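Local coordinates for protein ammonium transporter (Kuenenia stuttgartiensis, PDB 6EU6) that probably senses ammonium at the cell membrane as the transporter-like sensor part of a histidine kinase and passes the signal inward, at residues 186-191 against 393-398; 41-46 against 114-119; 177-182 against 314-319. All blocks are in the same frame, centred on the assembly; numbering follows the deposited sequence.

In the fold
From the N terminus, contact 2 is made first: the start of helix 40-67 meets the 114-119 loop after helix 93-114, and contact 2 closes before the other two open. Helix 167-185 then supplies 177-182 to contact 3, and the loop behind it supplies 186-191 to contact 1. Contact 3 closes at 314-319, after helix 289-312, and contact 1 closes at 393-398, near the C terminus, so these two cross. All three lie on one side of the chain's centre and touch one another. Arg118 hydrogen-bonds Gly186 O and Asp317 O, while Arg188 forms salt bridges with Glu117 and Asp317, tying three loops together.

Contact 1 of 3, residues 186-191 against 393-398; sequences GPRIDK and EEEKRG. With LMT (dodecyl-beta-D-maltoside), chain E; ZDM (nonyl 4-O-alpha-D-glucopyranosyl-beta-D-glucopyranoside), chain D.
Glu395 reaches from the short C-terminal helix 392-397 to the type I beta turn Arg188-Lys191, and its carboxylate takes the Ile189 backbone N-H. The bond from Ile189 N to Glu395 OE2 is 2.7 Å long and nearly straight (168°), meeting the oxygen on its syn side but 35° out of the carboxylate plane. With CG anti to the backbone N (chi1 -178°) and the rest of the chain extended, the acid runs straight off its helix. Packing is tight here: Arg188 CA lies 3.3 Å from Glu395 OE2, and Ile189 CG2 is modelled unusually close to Glu395 OE1, at 3.0 Å. OE1 also has a salt bridge to Arg389, which in turn binds Pro187 O, so the carboxylate is held at both oxygens.

The outer side differs. The Ile189 and Lys396 side chains cross at about a right angle; the modelled 3.2 Å between Ile189 CD1 and Lys396 CG is doubtfully short for this exposed lysine. Farther round the helix, Glu394 OE1 accepts a 2.9 Å hydrogen bond from O2B of a dodecyl maltoside. With an alanine at Glu395 the carboxylate is gone, which is likely to leave Ile189 N without its acceptor, Arg389 without this partner and helix 392-397 less firmly linked to the turn. The chemistry implies that one buried acid pins the C-terminal helix to the loop behind helix 167-185, its charge probably balanced in part by Arg389.

Contact 2 of 3, residues 41-46 against 114-119; sequences ISIALR and AIAERS. With SO4 (sulfate ion), chain H.
Arg46 leaves helix 40-67 with CG anti to its own carbonyl carbon (chi1 -71°) and runs extended to NE, carrying the guanidinium to Ser119, while Ile43 swings CG1 anti to its backbone N (chi1 -163°) and sets CD1 against the methyl of Ala116. The guanidinium grips a single atom end-on: Ser119 O lies 3.1 Å from Arg46 NH1 and 2.9 Å from Arg46 NH2. Both nitrogens come from the same face of the carbonyl plane, NH1 well above it, whereas the oxygen itself sits in the guanidinium plane. Ser119 is steadied within its own loop, where its OG donates to Ile115 O at 2.7 Å.

Along another edge of the guanidinium sits a sulfate, probably from the crystallisation liquor. Arg46 NE gives sulfate O4 a 2.7 Å hydrogen bond, and NH2 adds weak bonds to O4 and O2. Besides the apolar touch of Ile43 CD1 on Ala116 CB (3.6 Å), a water donates to Ser42 OG and accepts from Glu117 N, a second polar bridge between helix and loop. The chemistry suggests that the buried Arg46 guanidinium, one edge on a backbone carbonyl, can also take an anion, here a sulfate that probably offsets its charge in the crystal.

Contact 3 of 3, residues 177-182 against 314-319; sequences FAMAAA and LKIDDP. With ZDM (nonyl 4-O-alpha-D-glucopyranosyl-beta-D-glucopyranoside), chain D.
One water joins Ala182 to Asp317: it donates to Ala182 O at 2.8 Å and accepts from Asp317 N at 2.9 Å, so a carbonyl near the end of helix 167-185 and an amide of the 314-319 loop share a partner instead of bonding directly. This is a helix-to-loop contact in the largely helical, trimeric ammonium transporter fold, made where the chain leaves helix 289-312 and heads for helix 322-340. No direct hydrogen bond crosses between the two segments; the rest is apolar packing centred on Ile316.

Ile316 splits its branches between two helix residues. Its CG2, anti to the backbone N, sits 3.6 Å from Ala182 CB, and its other branch carries CD1 to Met179 CG at 4.1 Å, the two side chains crossing at about a right angle. The small alanine lets the loop backbone come close, with Asp317 O 4.0 Å from Ala182 CB. Met179 is also packed on Phe368 and Phe372 of helix 353-385, so it links Ile316 to that helix.

The Asp317 carboxylate forms a salt bridge with Arg188, and the Asp317 carbonyl accepts from Arg118, so the loop is anchored to two neighbouring loops. A nonyl maltoside packs against the 314-319 loop. Its chain passes Ile316, with C18 of the detergent 3.8 Å from Ile316 CG1, and its sugar hydroxyl O49 donates a 2.7 Å hydrogen bond to Leu314 O.

Contact 1 of 3, residues 186-191 against 393-398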
loop_
_atom_site.group_PDB
_atom_site.type_symbol
_atom_site.label_atom_id
_atom_site.label_comp_id
_atom_site.label_asym_id
_atom_site.label_seq_id
_atom_site.Cartn_x
_atom_site.Cartn_y
_atom_site.Cartn_z
ATOM N N GLY A 186 20.005 -20.007 19.361
ATOM C CA GLY A 186 19.575 -20.262 20.703
ATOM C C GLY A 186 18.532 -19.260 21.123
ATOM O O GLY A 186 18.320 -18.248 20.455
ATOM N N PRO A 187 17.912 -19.500 22.266
ATOM C CA PRO A 187 16.853 -18.579 22.718
ATOM C C PRO A 187 17.320 -17.239 23.191
ATOM O O PRO A 187 18.496 -17.012 23.506
ATOM C CB PRO A 187 16.188 -19.323 23.904
ATOM C CG PRO A 187 16.861 -20.690 23.946
ATOM C CD PRO A 187 18.174 -20.569 23.235
ATOM N N ARG A 188 16.394 -16.311 23.225
ATOM C CA ARG A 188 16.722 -15.026 23.796
ATOM C C ARG A 188 17.069 -15.265 25.293
ATOM O O ARG A 188 16.479 -16.133 25.966
ATOM C CB ARG A 188 15.534 -14.048 23.626
ATOM C CG ARG A 188 15.277 -13.612 22.174
ATOM C CD ARG A 188 14.022 -12.790 22.029
ATOM N NE ARG A 188 12.866 -13.705 22.113
ATOM C CZ ARG A 188 11.592 -13.341 21.974
ATOM N NH1 ARG A 188 11.252 -12.088 21.645
ATOM N NH2 ARG A 188 10.688 -14.259 22.037
ATOM N N ILE A 189 18.015 -14.501 25.791
ATOM C CA ILE A 189 18.417 -14.606 27.172
ATOM C C ILE A 189 17.311 -14.669 28.199
ATOM O O ILE A 189 17.348 -15.505 29.098
ATOM C CB ILE A 189 19.402 -13.504 27.635
ATOM C CG1 ILE A 189 18.747 -12.145 27.556
ATOM C CG2 ILE A 189 20.712 -13.650 26.891
ATOM C CD1 ILE A 189 19.674 -10.970 27.691
ATOM N N ASP A 190 16.326 -13.820 28.179
ATOM C CA ASP A 190 15.342 -14.023 29.304
ATOM C C ASP A 190 14.101 -14.753 28.850
ATOM O O ASP A 190 13.038 -14.520 29.401
ATOM C CB ASP A 190 14.949 -12.657 29.821
ATOM C CG ASP A 190 14.839 -11.639 28.676
ATOM O OD1 ASP A 190 14.908 -12.093 27.462
ATOM O OD2 ASP A 190 14.787 -10.415 28.987
ATOM N N LYS A 191 14.186 -15.626 27.834
ATOM C CA LYS A 191 12.952 -16.217 27.337
ATOM C C LYS A 191 12.394 -17.271 28.324
ATOM O O LYS A 191 11.178 -17.357 28.549
ATOM C CB LYS A 191 13.201 -16.874 25.958
ATOM C CG LYS A 191 12.020 -17.691 25.411
ATOM C CD LYS A 191 10.769 -16.828 25.263
ATOM C CE LYS A 191 9.588 -17.680 24.834
ATOM N NZ LYS A 191 8.353 -16.868 24.661
ATOM N N GLU A 393 25.376 -8.578 26.757
ATOM C CA GLU A 393 25.270 -7.170 27.163
ATOM C C GLU A 393 24.503 -6.411 26.050
ATOM O O GLU A 393 23.563 -5.674 26.266
ATOM C CB GLU A 393 26.683 -6.533 27.414
ATOM C CG GLU A 393 27.688 -7.391 28.200
ATOM C CD GLU A 393 28.553 -8.354 27.336
ATOM O OE1 GLU A 393 29.371 -7.890 26.486
ATOM O OE2 GLU A 393 28.428 -9.594 27.530
ATOM N N GLU A 394 24.929 -6.638 24.822
ATOM C CA GLU A 394 24.267 -6.107 23.658
ATOM C C GLU A 394 22.794 -6.541 23.537
ATOM O O GLU A 394 21.839 -5.751 23.288
ATOM C CB GLU A 394 25.121 -6.535 22.510
ATOM C CG GLU A 394 24.604 -6.149 21.206
ATOM C CD GLU A 394 25.705 -6.169 20.210
ATOM O OE1 GLU A 394 26.815 -6.821 20.477
ATOM O OE2 GLU A 394 25.376 -5.463 19.203
ATOM N N GLU A 395 22.577 -7.800 23.861
ATOM C CA GLU A 395 21.241 -8.304 23.871
ATOM C C GLU A 395 20.343 -7.602 24.878
ATOM O O GLU A 395 19.216 -7.267 24.561
ATOM C CB GLU A 395 21.317 -9.798 24.025
ATOM C CG GLU A 395 19.974 -10.450 24.006
ATOM C CD GLU A 395 20.034 -11.967 24.076
ATOM O OE1 GLU A 395 21.144 -12.579 24.078
ATOM O OE2 GLU A 395 18.914 -12.528 24.122
ATOM N N LYS A 396 20.852 -7.264 26.072
ATOM C CA LYS A 396 20.024 -6.577 27.101
ATOM C C LYS A 396 19.886 -5.111 26.774
ATOM O O LYS A 396 18.832 -4.567 26.914
ATOM C CB LYS A 396 20.652 -6.729 28.489
ATOM C CG LYS A 396 20.635 -8.159 28.992
ATOM C CD LYS A 396 21.661 -8.388 30.084
ATOM C CE LYS A 396 22.130 -9.826 30.082
ATOM N NZ LYS A 396 23.204 -10.006 31.093
ATOM N N ARG A 397 20.944 -4.487 26.270
ATOM C CA ARG A 397 20.865 -3.090 25.908
ATOM C C ARG A 397 19.957 -2.894 24.679
ATOM O O ARG A 397 19.288 -1.904 24.562
ATOM C CB ARG A 397 22.254 -2.581 25.584
ATOM C CG ARG A 397 22.526 -1.184 26.119
ATOM C CD ARG A 397 23.963 -1.077 26.613
ATOM N NE ARG A 397 24.893 -1.524 25.573
ATOM C CZ ARG A 397 25.994 -2.243 25.788
ATOM N NH1 ARG A 397 26.762 -2.613 24.761
ATOM N NH2 ARG A 397 26.332 -2.603 27.021
ATOM N N GLY A 398 19.973 -3.822 23.736
ATOM C CA GLY A 398 19.234 -3.620 22.514
ATOM C C GLY A 398 20.175 -3.553 21.341
ATOM O O GLY A 398 21.269 -2.996 21.444
HETATM C C1B LMT E . 27.699 -9.229 16.601
HETATM C C2B LMT E . 27.950 -8.451 17.934
HETATM C C3B LMT E . 29.380 -8.673 18.410
HETATM C C4B LMT E . 29.513 -10.157 18.588
HETATM C C5B LMT E . 29.354 -10.887 17.280
HETATM C C6B LMT E . 29.631 -12.382 17.515
HETATM O O1B LMT E . 28.555 -8.725 15.582
HETATM O O2B LMT E . 27.793 -7.035 17.776
HETATM O O3B LMT E . 29.706 -8.071 19.671
HETATM O "O4'" LMT E . 30.795 -10.462 19.151
HETATM O O5B LMT E . 28.029 -10.612 16.743
HETATM O O6B LMT E . 29.296 -12.850 18.870
HETATM C "C1'" LMT E . 28.565 -6.773 11.967
HETATM C "C2'" LMT E . 27.624 -6.360 13.033
HETATM C "C3'" LMT E . 28.016 -6.871 14.344
HETATM C "C4'" LMT E . 28.011 -8.332 14.331
HETATM C "C5'" LMT E . 28.860 -8.820 13.132
HETATM C "C6'" LMT E . 28.744 -10.323 12.992
HETATM O "O1'" LMT E . 28.159 -6.216 10.736
HETATM O "O2'" LMT E . 27.657 -4.967 13.178
HETATM O "O3'" LMT E . 27.112 -6.484 15.362
HETATM O "O5'" LMT E . 28.516 -8.188 11.909
HETATM O "O6'" LMT E . 27.401 -10.844 13.035
HETATM C C1 LMT E . 29.055 -6.573 9.649
HETATM C C2 LMT E . 28.686 -5.785 8.382
HETATM C C3 LMT E . 29.425 -6.249 7.130
HETATM C C4 LMT E . 29.043 -5.434 5.869
HETATM C C5 LMT E . 28.259 -6.240 4.826
HETATM C C6 LMT E . 28.639 -6.060 3.358
HETATM C C7 LMT E . 27.496 -6.566 2.455
HETATM C C8 LMT E . 27.903 -7.598 1.408
HETATM C C9 LMT E . 26.738 -8.109 0.519
HETATM C C10 LMT E . 27.207 -8.856 -0.782
HETATM C C11 LMT E . 26.423 -10.131 -1.247
HETATM C C12 LMT E . 25.600 -10.055 -2.549
HETATM C C1 ZDM D . 16.046 -28.481 23.307
HETATM O O1 ZDM D . 17.076 -24.423 27.386
HETATM C C2 ZDM D . 15.957 -27.962 24.759
HETATM O O2 ZDM D . 14.539 -24.216 30.096
HETATM C C3 ZDM D . 16.416 -26.513 25.104
HETATM O O3 ZDM D . 16.679 -28.077 28.275
HETATM C C4 ZDM D . 16.820 -25.713 23.857
HETATM O O4 ZDM D . 14.681 -26.873 29.803
HETATM C C5 ZDM D . 16.840 -26.679 28.559
HETATM O O5 ZDM D . 17.553 -26.569 23.002
HETATM C C6 ZDM D . 16.930 -27.653 22.323
HETATM O O6 ZDM D . 17.198 -21.682 27.759
HETATM C C7 ZDM D . 15.495 -26.072 28.938
HETATM O O7 ZDM D . 17.485 -26.501 26.077
HETATM C C8 ZDM D . 15.760 -24.699 29.512
HETATM C C9 ZDM D . 16.247 -23.791 28.368
HETATM C C10 ZDM D . 17.169 -25.872 27.320
HETATM C C11 ZDM D . 17.076 -22.607 28.851
HETATM O O16 ZDM D . 16.496 -27.094 21.058
HETATM C C18 ZDM D . 15.482 -27.622 20.202
HETATM C C19 ZDM D . 15.751 -29.032 19.724
HETATM C C22 ZDM D . 15.371 -29.245 18.267
HETATM C C25 ZDM D . 14.192 -30.179 18.089
HETATM C C28 ZDM D . 13.651 -30.218 16.652
HETATM C C31 ZDM D . 14.314 -31.278 15.789
HETATM C C34 ZDM D . 13.425 -31.742 14.657
HETATM O O49 ZDM D . 14.712 -28.831 22.891
HETATM O O55 ZDM D . 16.715 -28.901 25.500
HETATM C C57 ZDM D . 17.742 -24.528 24.181
HETATM O O61 ZDM D . 17.023 -23.593 24.986
#

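Contact 2 of 3, residues 41-46 against 114-119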
loop_
_atom_site.group_PDB
_atom_site.type_symbol
_atom_site.label_atom_id
_atom_site.label_comp_id
_atom_site.label_asym_id
_atom_site.label_seq_id
_atom_site.Cartn_x
_atom_site.Cartn_y
_atom_site.Cartn_z
ATOM N N ILE A 41 14.958 -0.925 15.485
ATOM C CA ILE A 41 15.865 -0.457 14.438
ATOM C C ILE A 41 16.524 -1.623 13.761
ATOM O O ILE A 41 16.596 -1.628 12.492
ATOM C CB ILE A 41 16.916 0.589 14.980
ATOM C CG1 ILE A 41 16.170 1.815 15.576
ATOM C CG2 ILE A 41 17.855 1.044 13.860
ATOM C CD1 ILE A 41 17.092 2.792 16.341
ATOM N N SER A 42 17.064 -2.600 14.510
ATOM C CA SER A 42 17.844 -3.635 13.855
ATOM C C SER A 42 16.915 -4.453 12.962
ATOM O O SER A 42 17.287 -4.904 11.914
ATOM C CB SER A 42 18.523 -4.638 14.799
ATOM O OG SER A 42 17.568 -5.242 15.624
ATOM N N ILE A 43 15.711 -4.728 13.430
ATOM C CA ILE A 43 14.855 -5.571 12.666
ATOM C C ILE A 43 14.347 -4.842 11.388
ATOM O O ILE A 43 14.226 -5.462 10.325
ATOM C CB ILE A 43 13.823 -6.293 13.583
ATOM C CG1 ILE A 43 13.210 -7.492 12.858
ATOM C CG2 ILE A 43 12.799 -5.342 14.105
ATOM C CD1 ILE A 43 14.150 -8.691 12.660
ATOM N N ALA A 44 14.109 -3.537 11.450
ATOM C CA ALA A 44 13.707 -2.809 10.252
ATOM C C ALA A 44 14.813 -2.891 9.204
ATOM O O ALA A 44 14.579 -3.197 8.022
ATOM C CB ALA A 44 13.372 -1.346 10.564
ATOM N N LEU A 45 16.033 -2.683 9.642
ATOM C CA LEU A 45 17.175 -2.696 8.751
ATOM C C LEU A 45 17.506 -4.058 8.148
ATOM O O LEU A 45 17.882 -4.108 6.975
ATOM C CB LEU A 45 18.402 -2.150 9.448
ATOM C CG LEU A 45 18.169 -0.679 9.801
ATOM C CD1 LEU A 45 19.397 -0.195 10.551
ATOM C CD2 LEU A 45 17.881 0.214 8.597
ATOM N N ARG A 46 17.399 -5.146 8.939
ATOM C CA ARG A 46 17.626 -6.491 8.399
ATOM C C ARG A 46 16.639 -6.813 7.289
ATOM O O ARG A 46 16.991 -7.410 6.260
ATOM C CB ARG A 46 17.590 -7.545 9.527
ATOM C CG ARG A 46 18.816 -7.441 10.410
ATOM C CD ARG A 46 18.576 -8.098 11.738
ATOM N NE ARG A 46 19.729 -7.891 12.583
ATOM C CZ ARG A 46 20.081 -8.638 13.626
ATOM N NH1 ARG A 46 19.342 -9.691 14.054
ATOM N NH2 ARG A 46 21.235 -8.346 14.221
ATOM N N ALA A 114 12.539 -15.045 12.890
ATOM C CA ALA A 114 12.805 -16.217 13.741
ATOM C C ALA A 114 14.076 -16.017 14.586
ATOM O O ALA A 114 14.138 -16.427 15.752
ATOM C CB ALA A 114 12.921 -17.424 12.885
ATOM N N ILE A 115 15.064 -15.313 14.043
ATOM C CA ILE A 115 16.311 -15.052 14.829
ATOM C C ILE A 115 16.505 -13.612 15.307
ATOM O O ILE A 115 17.587 -13.194 15.751
ATOM C CB ILE A 115 17.535 -15.560 14.073
ATOM C CG1 ILE A 115 17.694 -14.862 12.764
ATOM C CG2 ILE A 115 17.395 -17.083 13.879
ATOM C CD1 ILE A 115 18.991 -15.184 12.026
ATOM N N ALA A 116 15.428 -12.839 15.268
ATOM C CA ALA A 116 15.482 -11.481 15.735
ATOM C C ALA A 116 15.908 -11.356 17.207
ATOM O O ALA A 116 15.677 -12.270 18.057
ATOM C CB ALA A 116 14.130 -10.808 15.554
ATOM N N GLU A 117 16.478 -10.186 17.521
ATOM C CA GLU A 117 16.736 -9.779 18.933
ATOM C C GLU A 117 18.045 -10.298 19.535
ATOM O O GLU A 117 18.531 -9.668 20.457
ATOM C CB GLU A 117 15.544 -10.072 19.922
ATOM C CG GLU A 117 14.172 -9.718 19.323
ATOM C CD GLU A 117 13.275 -9.020 20.309
ATOM O OE1 GLU A 117 13.061 -7.801 20.226
ATOM O OE2 GLU A 117 12.780 -9.709 21.191
ATOM N N ARG A 118 18.640 -11.343 18.964
ATOM C CA ARG A 118 19.861 -11.895 19.559
ATOM C C ARG A 118 20.854 -12.471 18.578
ATOM O O ARG A 118 21.987 -12.743 18.947
ATOM C CB ARG A 118 19.533 -12.873 20.671
ATOM C CG ARG A 118 19.178 -14.307 20.219
ATOM C CD ARG A 118 17.838 -14.395 19.494
ATOM N NE ARG A 118 17.366 -15.780 19.376
ATOM C CZ ARG A 118 16.284 -16.202 18.746
ATOM N NH1 ARG A 118 15.446 -15.322 18.201
ATOM N NH2 ARG A 118 16.004 -17.484 18.674
ATOM N N SER A 119 20.469 -12.642 17.328
ATOM C CA SER A 119 21.414 -12.968 16.325
ATOM C C SER A 119 22.158 -11.720 15.908
ATOM O O SER A 119 21.611 -10.569 15.993
ATOM C CB SER A 119 20.739 -13.645 15.144
ATOM O OG SER A 119 19.882 -12.786 14.449
HETATM S S SO4 H . 22.177 -5.215 13.601
HETATM O O1 SO4 H . 21.283 -4.103 13.808
HETATM O O2 SO4 H . 22.363 -5.904 14.922
HETATM O O3 SO4 H . 23.480 -4.711 13.112
HETATM O O4 SO4 H . 21.628 -6.018 12.481
HETATM O O HOH W 1 16.337 -7.884 15.819
#

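Contact 3 of 3, residues 177-182 against 314-319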
loop_
_atom_site.group_PDB
_atom_site.type_symbol
_atom_site.label_atom_id
_atom_site.label_comp_id
_atom_site.label_asym_id
_atom_site.label_seq_id
_atom_site.Cartn_x
_atom_site.Cartn_y
_atom_site.Cartn_z
ATOM N N PHE A 177 14.266 -23.375 7.269
ATOM C CA PHE A 177 15.533 -22.680 7.341
ATOM C C PHE A 177 15.593 -21.766 8.550
ATOM O O PHE A 177 16.571 -21.779 9.299
ATOM C CB PHE A 177 15.754 -21.891 6.059
ATOM C CG PHE A 177 17.137 -21.309 5.933
ATOM C CD1 PHE A 177 18.260 -22.129 5.842
ATOM C CD2 PHE A 177 17.326 -19.916 5.925
ATOM C CE1 PHE A 177 19.550 -21.577 5.754
ATOM C CE2 PHE A 177 18.597 -19.377 5.796
ATOM C CZ PHE A 177 19.718 -20.215 5.739
ATOM N N ALA A 178 14.519 -21.014 8.779
ATOM C CA ALA A 178 14.408 -20.192 9.939
ATOM C C ALA A 178 14.510 -21.101 11.186
ATOM O O ALA A 178 15.083 -20.702 12.183
ATOM C CB ALA A 178 13.061 -19.460 9.961
ATOM N N MET A 179 13.861 -22.270 11.164
ATOM C CA MET A 179 13.862 -23.087 12.365
ATOM C C MET A 179 15.301 -23.563 12.733
ATOM O O MET A 179 15.678 -23.534 13.917
ATOM C CB MET A 179 12.988 -24.319 12.203
ATOM C CG MET A 179 13.025 -25.201 13.429
ATOM S SD MET A 179 11.787 -26.500 13.245
ATOM C CE MET A 179 12.738 -27.781 12.564
ATOM N N ALA A 180 16.067 -23.987 11.728
ATOM C CA ALA A 180 17.460 -24.283 11.965
ATOM C C ALA A 180 18.215 -23.110 12.510
ATOM O O ALA A 180 19.064 -23.227 13.417
ATOM C CB ALA A 180 18.127 -24.770 10.680
ATOM N N ALA A 181 17.998 -21.955 11.898
ATOM C CA ALA A 181 18.689 -20.764 12.388
ATOM C C ALA A 181 18.307 -20.433 13.874
ATOM O O ALA A 181 19.193 -20.126 14.700
ATOM C CB ALA A 181 18.414 -19.584 11.453
ATOM N N ALA A 182 17.016 -20.549 14.240
ATOM C CA ALA A 182 16.617 -20.251 15.579
ATOM C C ALA A 182 17.285 -21.227 16.596
ATOM O O ALA A 182 17.598 -20.867 17.741
ATOM C CB ALA A 182 15.112 -20.330 15.729
ATOM N N LEU A 314 9.339 -27.757 22.433
ATOM C CA LEU A 314 10.644 -27.871 21.762
ATOM C C LEU A 314 11.632 -26.869 22.311
ATOM O O LEU A 314 12.852 -26.993 22.151
ATOM C CB LEU A 314 10.477 -27.718 20.242
ATOM C CG LEU A 314 9.566 -28.698 19.569
ATOM C CD1 LEU A 314 9.560 -28.381 18.098
ATOM C CD2 LEU A 314 10.167 -30.059 19.763
ATOM N N LYS A 315 11.132 -25.824 22.944
ATOM C CA LYS A 315 11.960 -24.728 23.436
ATOM C C LYS A 315 12.816 -24.062 22.369
ATOM O O LYS A 315 14.042 -23.748 22.563
ATOM C CB LYS A 315 12.731 -25.170 24.682
ATOM C CG LYS A 315 11.744 -25.314 25.847
ATOM C CD LYS A 315 12.281 -24.864 27.165
ATOM C CE LYS A 315 11.202 -24.700 28.214
ATOM N NZ LYS A 315 10.153 -25.737 28.204
ATOM N N ILE A 316 12.180 -23.902 21.205
ATOM C CA ILE A 316 12.758 -23.044 20.144
ATOM C C ILE A 316 12.141 -21.669 20.277
ATOM O O ILE A 316 10.894 -21.542 20.343
ATOM C CB ILE A 316 12.553 -23.618 18.752
ATOM C CG1 ILE A 316 13.183 -25.013 18.715
ATOM C CG2 ILE A 316 13.173 -22.704 17.670
ATOM C CD1 ILE A 316 12.787 -25.832 17.513
ATOM N N ASP A 317 12.993 -20.663 20.431
ATOM C CA ASP A 317 12.496 -19.302 20.637
ATOM C C ASP A 317 12.351 -18.562 19.277
ATOM O O ASP A 317 13.357 -18.177 18.632
ATOM C CB ASP A 317 13.395 -18.534 21.574
ATOM C CG ASP A 317 12.827 -17.135 21.942
ATOM O OD1 ASP A 317 11.627 -16.819 21.799
ATOM O OD2 ASP A 317 13.616 -16.329 22.408
ATOM N N ASP A 318 11.090 -18.316 18.903
ATOM C CA ASP A 318 10.717 -17.767 17.553
ATOM C C ASP A 318 9.868 -16.530 17.794
ATOM O O ASP A 318 8.653 -16.627 18.082
ATOM C CB ASP A 318 9.929 -18.818 16.860
ATOM C CG ASP A 318 9.468 -18.417 15.462
ATOM O OD1 ASP A 318 9.611 -17.223 15.014
ATOM O OD2 ASP A 318 8.879 -19.362 14.877
ATOM N N PRO A 319 10.517 -15.382 17.842
ATOM C CA PRO A 319 9.832 -14.156 18.302
ATOM C C PRO A 319 8.581 -13.777 17.488
ATOM O O PRO A 319 7.726 -13.132 18.016
ATOM C CB PRO A 319 10.919 -13.089 18.112
ATOM C CG PRO A 319 12.215 -13.861 18.255
ATOM C CD PRO A 319 11.952 -15.131 17.525
HETATM C C1 ZDM D . 16.046 -28.481 23.307
HETATM O O1 ZDM D . 17.076 -24.423 27.386
HETATM C C2 ZDM D . 15.957 -27.962 24.759
HETATM O O2 ZDM D . 14.539 -24.216 30.096
HETATM C C3 ZDM D . 16.416 -26.513 25.104
HETATM O O3 ZDM D . 16.679 -28.077 28.275
HETATM C C4 ZDM D . 16.820 -25.713 23.857
HETATM O O4 ZDM D . 14.681 -26.873 29.803
HETATM C C5 ZDM D . 16.840 -26.679 28.559
HETATM O O5 ZDM D . 17.553 -26.569 23.002
HETATM C C6 ZDM D . 16.930 -27.653 22.323
HETATM O O6 ZDM D . 17.198 -21.682 27.759
HETATM C C7 ZDM D . 15.495 -26.072 28.938
HETATM O O7 ZDM D . 17.485 -26.501 26.077
HETATM C C8 ZDM D . 15.760 -24.699 29.512
HETATM C C9 ZDM D . 16.247 -23.791 28.368
HETATM C C10 ZDM D . 17.169 -25.872 27.320
HETATM C C11 ZDM D . 17.076 -22.607 28.851
HETATM O O16 ZDM D . 16.496 -27.094 21.058
HETATM C C18 ZDM D . 15.482 -27.622 20.202
HETATM C C19 ZDM D . 15.751 -29.032 19.724
HETATM C C22 ZDM D . 15.371 -29.245 18.267
HETATM C C25 ZDM D . 14.192 -30.179 18.089
HETATM C C28 ZDM D . 13.651 -30.218 16.652
HETATM C C31 ZDM D . 14.314 -31.278 15.789
HETATM C C34 ZDM D . 13.425 -31.742 14.657
HETATM O O49 ZDM D . 14.712 -28.831 22.891
HETATM O O55 ZDM D . 16.715 -28.901 25.500
HETATM C C57 ZDM D . 17.742 -24.528 24.181
HETATM O O61 ZDM D . 17.023 -23.593 24.986
HETATM O O HOH W 2 15.863 -20.578 19.950
#